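Local coordinates for protein response regulator (Xanthomonas campestris pv. campestris, PDB 3QYY) that probably acts as a diguanylate cyclase that makes cyclic di-GMP, and here, as an isolated GGDEF domain, holds this dinucleotide at its active site, at residues B[12-15]-B[16-19]; B[60-63]-B[64-68]. One frame throughout, in Å; residues are numbered along the deposited sequence.

Interaction 1. Residues B[12-15]-B[16-19]; sequences LFDP and LTEA
A local turn, held by the carboxylate of Asp14 and by the peptide groups at its two ends, shapes the loop between helix 7-12 and helix 22-38. Asp14 OD1 takes the hydroxyl of Thr17 at 2.7 Å from OG1, using the anti lone pair that faces away from its other oxygen. The same OD1 accepts the backbone N of Thr17 at 3.1 Å, this donor approaching from above the carboxylate plane. With CG of Asp14 anti to its own N (chi1 175°) and the Thr17 hydroxyl set between its N and its carbonyl carbon (chi1 66°), OD1 and OG1 are brought together, the two side chains crossing obliquely. The other oxygen, OD2, accepts a hydrogen bond from a water 2.6 Å away, and that water accepts one from Leu16 N.

The sequence Asp-Pro-Leu-Thr matches the DxLT motif found near the start of GGDEF domains. Its backbone closes twice: Glu18 N donates to Asp14 O at 2.8 Å, and Asp14 N donates to Ala19 O at 2.7 Å with an N-H...O angle of 165°. Beside these two bonds the Phe13 ring turns its edge to Glu18 O, which lies 3.6 Å from CD2 near the ring plane. OD1 of Asp14 also forms a salt bridge with Arg88, a ligand-binding residue of strand 85-90, and Thr17 packs on Leu69 and Val73 of helix 62-77. Leu16, whose side chain extends away from the turn, lines the cyclic di-GMP pocket and touches the dinucleotide.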
ATOM      1  N   LEU B  12      11.056  18.864   1.513  1.00 25.56           N
ATOM      2  CA  LEU B  12       9.615  18.722   1.721  1.00 23.93           C
ATOM      3  C   LEU B  12       8.733  18.384   0.528  1.00 23.19           C
ATOM      4  O   LEU B  12       7.525  18.215   0.696  1.00 19.63           O
ATOM      5  CB  LEU B  12       9.067  19.990   2.386  1.00 27.25           C
ATOM      6  CG  LEU B  12       9.181  20.103   3.912  1.00 29.62           C
ATOM      7  CD1 LEU B  12      10.580  19.747   4.361  1.00 33.54           C
ATOM      8  CD2 LEU B  12       8.812  21.514   4.344  1.00 31.51           C
ATOM      9  N   PHE B  13       9.302  18.289  -0.668  1.00 21.21           N
ATOM     10  CA  PHE B  13       8.473  17.982  -1.825  1.00 21.23           C
ATOM     11  C   PHE B  13       8.829  16.704  -2.570  1.00 20.72           C
ATOM     12  O   PHE B  13       9.995  16.313  -2.645  1.00 19.50           O
ATOM     13  CB  PHE B  13       8.469  19.164  -2.802  1.00 23.56           C
ATOM     14  CG  PHE B  13       7.752  20.377  -2.275  1.00 24.56           C
ATOM     15  CD1 PHE B  13       8.350  21.201  -1.328  1.00 25.86           C
ATOM     16  CD2 PHE B  13       6.466  20.679  -2.710  1.00 25.65           C
ATOM     17  CE1 PHE B  13       7.676  22.311  -0.820  1.00 27.09           C
ATOM     18  CE2 PHE B  13       5.782  21.789  -2.209  1.00 27.59           C
ATOM     19  CZ  PHE B  13       6.390  22.605  -1.262  1.00 26.76           C
ATOM     20  N   ASP B  14       7.799  16.058  -3.111  1.00 19.22           N
ATOM     21  CA  ASP B  14       7.960  14.830  -3.881  1.00 19.52           C
ATOM     22  C   ASP B  14       8.411  15.226  -5.281  1.00 20.14           C
ATOM     23  O   ASP B  14       7.676  15.891  -6.012  1.00 19.87           O
ATOM     24  CB  ASP B  14       6.628  14.083  -3.979  1.00 19.69           C
ATOM     25  CG  ASP B  14       6.716  12.867  -4.871  1.00 18.37           C
ATOM     26  OD1 ASP B  14       5.891  12.743  -5.801  1.00 17.59           O
ATOM     27  OD2 ASP B  14       7.619  12.038  -4.642  1.00 17.91           O
ATOM     28  N   PRO B  15       9.623  14.816  -5.680  1.00 20.06           N
ATOM     29  CA  PRO B  15      10.094  15.183  -7.021  1.00 20.46           C
ATOM     30  C   PRO B  15       9.170  14.852  -8.191  1.00 19.31           C
ATOM     31  O   PRO B  15       8.916  15.709  -9.034  1.00 19.34           O
ATOM     32  CB  PRO B  15      11.457  14.488  -7.119  1.00 21.89           C
ATOM     33  CG  PRO B  15      11.390  13.392  -6.095  1.00 25.42           C
ATOM     34  CD  PRO B  15      10.629  14.017  -4.964  1.00 20.78           C
ATOM     35  N   LEU B  16       8.652  13.629  -8.244  1.00 18.34           N
ATOM     36  CA  LEU B  16       7.779  13.241  -9.352  1.00 19.61           C
ATOM     37  C   LEU B  16       6.530  14.106  -9.533  1.00 20.04           C
ATOM     38  O   LEU B  16       6.309  14.669 -10.608  1.00 19.12           O
ATOM     39  CB  LEU B  16       7.325  11.781  -9.207  1.00 18.77           C
ATOM     40  CG  LEU B  16       6.553  11.238 -10.419  1.00 18.61           C
ATOM     41  CD1 LEU B  16       7.542  10.924 -11.534  1.00 18.64           C
ATOM     42  CD2 LEU B  16       5.772   9.976 -10.042  1.00 19.23           C
ATOM     43  N   THR B  17       5.726  14.219  -8.478  1.00 19.23           N
ATOM     44  CA  THR B  17       4.459  14.947  -8.546  1.00 20.54           C
ATOM     45  C   THR B  17       4.417  16.417  -8.139  1.00 20.40           C
ATOM     46  O   THR B  17       3.467  17.118  -8.484  1.00 22.37           O
ATOM     47  CB  THR B  17       3.374  14.220  -7.720  1.00 20.00           C
ATOM     48  OG1 THR B  17       3.720  14.259  -6.328  1.00 20.52           O
ATOM     49  CG2 THR B  17       3.262  12.764  -8.160  1.00 21.92           C
ATOM     50  N   GLU B  18       5.415  16.871  -7.396  1.00 20.53           N
ATOM     51  CA  GLU B  18       5.478  18.255  -6.939  1.00 23.04           C
ATOM     52  C   GLU B  18       4.538  18.498  -5.756  1.00 22.61           C
ATOM     53  O   GLU B  18       4.312  19.636  -5.344  1.00 21.59           O
ATOM     54  CB  GLU B  18       5.163  19.216  -8.090  1.00 26.72           C
ATOM     55  CG  GLU B  18       5.854  20.558  -7.967  1.00 34.90           C
ATOM     56  CD  GLU B  18       6.155  21.191  -9.317  1.00 37.38           C
ATOM     57  OE1 GLU B  18       6.777  22.274  -9.335  1.00 42.65           O
ATOM     58  OE2 GLU B  18       5.775  20.610 -10.357  1.00 38.48           O
ATOM     59  N   ALA B  19       3.970  17.423  -5.226  1.00 21.65           N
ATOM     60  CA  ALA B  19       3.125  17.539  -4.050  1.00 20.07           C
ATOM     61  C   ALA B  19       4.153  17.441  -2.930  1.00 17.52           C
ATOM     62  O   ALA B  19       5.325  17.176  -3.195  1.00 17.53           O
ATOM     63  CB  ALA B  19       2.151  16.373  -3.972  1.00 19.75           C
TER
HETATM   64  O   HOH W   1       9.145  11.076  -6.579  1.00 19.80           O

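Interaction 2. Residues B[60-63]-B[64-68]; sequences FGHL and AGDRV. With C2E (9,9'-[(2R,3R,3aS,5S,7aR,9R,10R,10aS,12S,14aR)-3,5,10,12-tetrahydroxy-5,12-dioxidooctahydro-2H,7H-difuro[3,2-d:3',2'-j][1,3,7,9,2,8]tetraoxadiphosphacyclododecine-2,9-diyl]bis(2-amino-1,9-dihydro-6H-purin-6-one)), chain F.
Asp66 OD1 is gripped by two nitrogens of one guanine of cyclic di-GMP: N11 donates to it at 2.6 Å, and the exocyclic amine N21 adds a weak bond at 3.0 Å. This is guanine recognition at the first turn of helix 62-77, in the cyclic di-GMP pocket of the GGDEF domain. N21 has a second acceptor, His62 O, at 2.9 Å, so the guanine edge spans a backbone carbonyl and a carboxylate one helical turn apart. His62 O also accepts the regular helical bond from Asp66 N, at 2.8 Å, and therefore serves helix and ligand together. The Asp66 carboxylate reaches this edge because its CG lies beside its own N, anti to the carbonyl carbon (chi1 -81°), which brings OD1 beside His62 O, facing N11 and N21. These two acceptors, OD1 and His62 O, are only 3.2 Å apart and are bridged by N21.

His62 and Asp66 run side by side and point the same way, their planes 76° apart, with OD2 near the edge of the imidazole. Gly65, without a CB, lets N21 come within 3.5 Å of its C. Lys54, Asn57 and Arg88 also bind the dinucleotide, as do Arg22 and Trp89 of the second subunit.

Gly61 occupies the N-cap and links helix 53-60 to helix 62-77; its positive phi (98°) lets the chain turn between them. Gly61 O accepts from Gly65 N at 3.2 Å, the first i to i+4 bond of the segment, and Arg67 N to Leu63 O continues the series. At the junction the CB of Phe60 packs on the CB of Ala64, and a water donates to Phe60 O while accepting a weak bond from Ala64 N.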
ATOM      1  N   PHE B  60      -0.098   0.197 -20.052  1.00 32.09           N
ATOM      2  CA  PHE B  60       0.535   1.370 -20.648  1.00 30.70           C
ATOM      3  C   PHE B  60       1.971   1.677 -20.223  1.00 30.10           C
ATOM      4  O   PHE B  60       2.624   2.526 -20.829  1.00 29.73           O
ATOM      5  CB  PHE B  60      -0.341   2.603 -20.407  1.00 30.62           C
ATOM      6  CG  PHE B  60      -1.716   2.495 -21.005  1.00 32.35           C
ATOM      7  CD1 PHE B  60      -1.880   2.297 -22.374  1.00 33.33           C
ATOM      8  CD2 PHE B  60      -2.848   2.587 -20.201  1.00 33.36           C
ATOM      9  CE1 PHE B  60      -3.155   2.189 -22.936  1.00 34.02           C
ATOM     10  CE2 PHE B  60      -4.127   2.481 -20.752  1.00 35.70           C
ATOM     11  CZ  PHE B  60      -4.280   2.280 -22.125  1.00 33.45           C
ATOM     12  N   GLY B  61       2.468   0.998 -19.192  1.00 28.01           N
ATOM     13  CA  GLY B  61       3.828   1.249 -18.740  1.00 26.78           C
ATOM     14  C   GLY B  61       3.867   2.195 -17.552  1.00 25.36           C
ATOM     15  O   GLY B  61       2.909   2.933 -17.317  1.00 24.66           O
ATOM     16  N   HIS B  62       4.974   2.190 -16.810  1.00 24.38           N
ATOM     17  CA  HIS B  62       5.098   3.039 -15.626  1.00 24.28           C
ATOM     18  C   HIS B  62       5.162   4.534 -15.913  1.00 23.41           C
ATOM     19  O   HIS B  62       4.815   5.343 -15.056  1.00 22.06           O
ATOM     20  CB  HIS B  62       6.317   2.638 -14.782  1.00 25.74           C
ATOM     21  CG  HIS B  62       7.633   2.991 -15.400  1.00 25.26           C
ATOM     22  ND1 HIS B  62       8.264   2.189 -16.325  1.00 26.12           N
ATOM     23  CD2 HIS B  62       8.437   4.067 -15.224  1.00 27.38           C
ATOM     24  CE1 HIS B  62       9.402   2.754 -16.691  1.00 27.69           C
ATOM     25  NE2 HIS B  62       9.531   3.895 -16.037  1.00 26.84           N
ATOM     26  N   LEU B  63       5.623   4.904 -17.104  1.00 21.16           N
ATOM     27  CA  LEU B  63       5.695   6.316 -17.457  1.00 22.25           C
ATOM     28  C   LEU B  63       4.262   6.846 -17.551  1.00 20.12           C
ATOM     29  O   LEU B  63       3.982   7.982 -17.160  1.00 19.77           O
ATOM     30  CB  LEU B  63       6.435   6.485 -18.791  1.00 22.97           C
ATOM     31  CG  LEU B  63       7.813   7.175 -18.801  1.00 27.38           C
ATOM     32  CD1 LEU B  63       8.622   6.834 -17.556  1.00 23.81           C
ATOM     33  CD2 LEU B  63       8.567   6.767 -20.068  1.00 23.03           C
ATOM     34  N   ALA B  64       3.356   6.013 -18.055  1.00 19.65           N
ATOM     35  CA  ALA B  64       1.955   6.405 -18.177  1.00 20.22           C
ATOM     36  C   ALA B  64       1.343   6.531 -16.783  1.00 19.69           C
ATOM     37  O   ALA B  64       0.582   7.463 -16.508  1.00 19.32           O
ATOM     38  CB  ALA B  64       1.185   5.375 -19.002  1.00 21.32           C
ATOM     39  N   GLY B  65       1.678   5.587 -15.908  1.00 18.43           N
ATOM     40  CA  GLY B  65       1.169   5.627 -14.550  1.00 17.97           C
ATOM     41  C   GLY B  65       1.712   6.845 -13.824  1.00 18.84           C
ATOM     42  O   GLY B  65       1.008   7.464 -13.021  1.00 17.63           O
ATOM     43  N   ASP B  66       2.972   7.182 -14.098  1.00 17.42           N
ATOM     44  CA  ASP B  66       3.601   8.351 -13.480  1.00 18.35           C
ATOM     45  C   ASP B  66       2.788   9.581 -13.866  1.00 19.02           C
ATOM     46  O   ASP B  66       2.515  10.452 -13.037  1.00 19.55           O
ATOM     47  CB  ASP B  66       5.033   8.547 -13.992  1.00 18.53           C
ATOM     48  CG  ASP B  66       6.048   7.663 -13.297  1.00 19.83           C
ATOM     49  OD1 ASP B  66       5.679   6.888 -12.387  1.00 19.98           O
ATOM     50  OD2 ASP B  66       7.238   7.755 -13.674  1.00 17.46           O
ATOM     51  N   ARG B  67       2.411   9.650 -15.139  1.00 20.23           N
ATOM     52  CA  ARG B  67       1.640  10.778 -15.645  1.00 20.61           C
ATOM     53  C   ARG B  67       0.293  10.878 -14.925  1.00 20.92           C
ATOM     54  O   ARG B  67      -0.210  11.978 -14.706  1.00 19.57           O
ATOM     55  CB  ARG B  67       1.443  10.646 -17.165  1.00 22.12           C
ATOM     56  CG  ARG B  67       0.849  11.885 -17.849  1.00 24.57           C
ATOM     57  CD  ARG B  67       1.688  13.154 -17.616  1.00 26.70           C
ATOM     58  NE  ARG B  67       2.998  13.144 -18.274  1.00 25.04           N
ATOM     59  CZ  ARG B  67       3.182  13.213 -19.591  1.00 27.55           C
ATOM     60  NH1 ARG B  67       2.137  13.296 -20.409  1.00 25.10           N
ATOM     61  NH2 ARG B  67       4.411  13.216 -20.094  1.00 24.25           N
ATOM     62  N   VAL B  68      -0.287   9.736 -14.555  1.00 19.74           N
ATOM     63  CA  VAL B  68      -1.559   9.743 -13.835  1.00 19.34           C
ATOM     64  C   VAL B  68      -1.376  10.438 -12.484  1.00 18.37           C
ATOM     65  O   VAL B  68      -2.191  11.271 -12.093  1.00 17.51           O
ATOM     66  CB  VAL B  68      -2.091   8.312 -13.572  1.00 21.17           C
ATOM     67  CG1 VAL B  68      -3.383   8.381 -12.774  1.00 21.81           C
ATOM     68  CG2 VAL B  68      -2.329   7.587 -14.888  1.00 22.92           C
TER
HETATM   69  P1  C2E F 486       2.912  -2.299  -6.962  1.00 16.03           P
HETATM   70  O2P C2E F 486       4.144  -1.667  -7.562  1.00 16.35           O
HETATM   71  O1P C2E F 486       2.703  -3.746  -7.296  1.00 15.04           O
HETATM   72  O5' C2E F 486       2.932  -2.196  -5.390  1.00 14.85           O
HETATM   73  C5' C2E F 486       1.836  -2.738  -4.625  1.00 14.51           C
HETATM   74  C4' C2E F 486       2.130  -2.451  -3.160  1.00 13.29           C
HETATM   75  O4' C2E F 486       3.393  -2.885  -2.700  1.00 13.45           O
HETATM   76  C3' C2E F 486       2.079  -0.960  -2.851  1.00 14.61           C
HETATM   77  O3' C2E F 486       0.726  -0.509  -2.673  1.00 14.67           O
HETATM   78  C2' C2E F 486       2.952  -0.894  -1.634  1.00 13.41           C
HETATM   79  O2' C2E F 486       2.131  -1.101  -0.474  1.00 14.33           O
HETATM   80  C1' C2E F 486       3.997  -1.994  -1.772  1.00 12.04           C
HETATM   81  N9  C2E F 486       5.235  -1.442  -2.368  1.00 14.38           N
HETATM   82  C8  C2E F 486       5.723  -1.693  -3.605  1.00 15.54           C
HETATM   83  N7  C2E F 486       6.880  -1.035  -3.822  1.00 15.06           N
HETATM   84  C5  C2E F 486       7.151  -0.353  -2.712  1.00 15.94           C
HETATM   85  C6  C2E F 486       8.238   0.549  -2.255  1.00 17.77           C
HETATM   86  O6  C2E F 486       9.205   0.815  -3.013  1.00 18.74           O
HETATM   87  N1  C2E F 486       8.165   1.066  -1.003  1.00 15.60           N
HETATM   88  C2  C2E F 486       7.134   0.789  -0.157  1.00 15.69           C
HETATM   89  N2  C2E F 486       7.121   1.332   1.074  1.00 15.28           N
HETATM   90  N3  C2E F 486       6.095  -0.037  -0.518  1.00 14.50           N
HETATM   91  C4  C2E F 486       6.060  -0.620  -1.758  1.00 13.48           C
HETATM   92  P11 C2E F 486       0.484   0.999  -3.181  1.00 13.79           P
HETATM   93  O21 C2E F 486       1.444   1.916  -2.503  1.00 12.88           O
HETATM   94  O11 C2E F 486      -0.941   1.277  -2.853  1.00 14.78           O
HETATM   95  O5A C2E F 486       0.689   1.073  -4.747  1.00 14.22           O
HETATM   96  C5A C2E F 486      -0.157   0.288  -5.586  1.00 13.44           C
HETATM   97  C4A C2E F 486       0.238   0.464  -7.025  1.00 14.43           C
HETATM   98  O4A C2E F 486       0.275   1.845  -7.481  1.00 17.33           O
HETATM   99  C3A C2E F 486       1.616  -0.107  -7.338  1.00 15.11           C
HETATM  100  O3A C2E F 486       1.587  -1.542  -7.507  1.00 16.84           O
HETATM  101  C2A C2E F 486       1.973   0.638  -8.585  1.00 15.00           C
HETATM  102  O2A C2E F 486       1.470  -0.103  -9.712  1.00 14.12           O
HETATM  103  C1A C2E F 486       1.311   2.002  -8.470  1.00 15.40           C
HETATM  104  N91 C2E F 486       2.314   3.043  -8.107  1.00 15.96           N
HETATM  105  C81 C2E F 486       2.684   3.471  -6.873  1.00 16.37           C
HETATM  106  N71 C2E F 486       3.629   4.438  -6.949  1.00 15.71           N
HETATM  107  C51 C2E F 486       3.881   4.646  -8.251  1.00 16.84           C
HETATM  108  C61 C2E F 486       4.766   5.527  -9.066  1.00 17.56           C
HETATM  109  O61 C2E F 486       5.545   6.353  -8.539  1.00 18.30           O
HETATM  110  N11 C2E F 486       4.713   5.417 -10.417  1.00 16.53           N
HETATM  111  C21 C2E F 486       3.883   4.533 -11.059  1.00 17.76           C
HETATM  112  N21 C2E F 486       3.889   4.480 -12.412  1.00 18.37           N
HETATM  113  N31 C2E F 486       3.047   3.702 -10.373  1.00 16.95           N
HETATM  114  C41 C2E F 486       3.008   3.718  -8.998  1.00 16.90           C
HETATM  115  O   HOH W   2       4.384   4.238 -20.396  1.00 31.19           O

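From the N terminus the chain leaves helix 7-12 and makes the hydrogen-bonded loop of interaction 1 before entering helix 22-38. Strand 44-50 and helix 53-60 follow, and interaction 2 then closes the junction from that helix into helix 62-77. The two are in series, neither nested nor crossing, with centres about 16 Å apart. They nevertheless meet in space: Leu16 CD1 of the 12-19 turn packs against Asp66 OD2 at 3.8 Å, laying the turn beside the guanine-binding start of helix 62-77. Arg88 of strand 85-90 is shared ground, salt-bridged to the turn and hydrogen-bonded to the same dinucleotide that 60-68 holds.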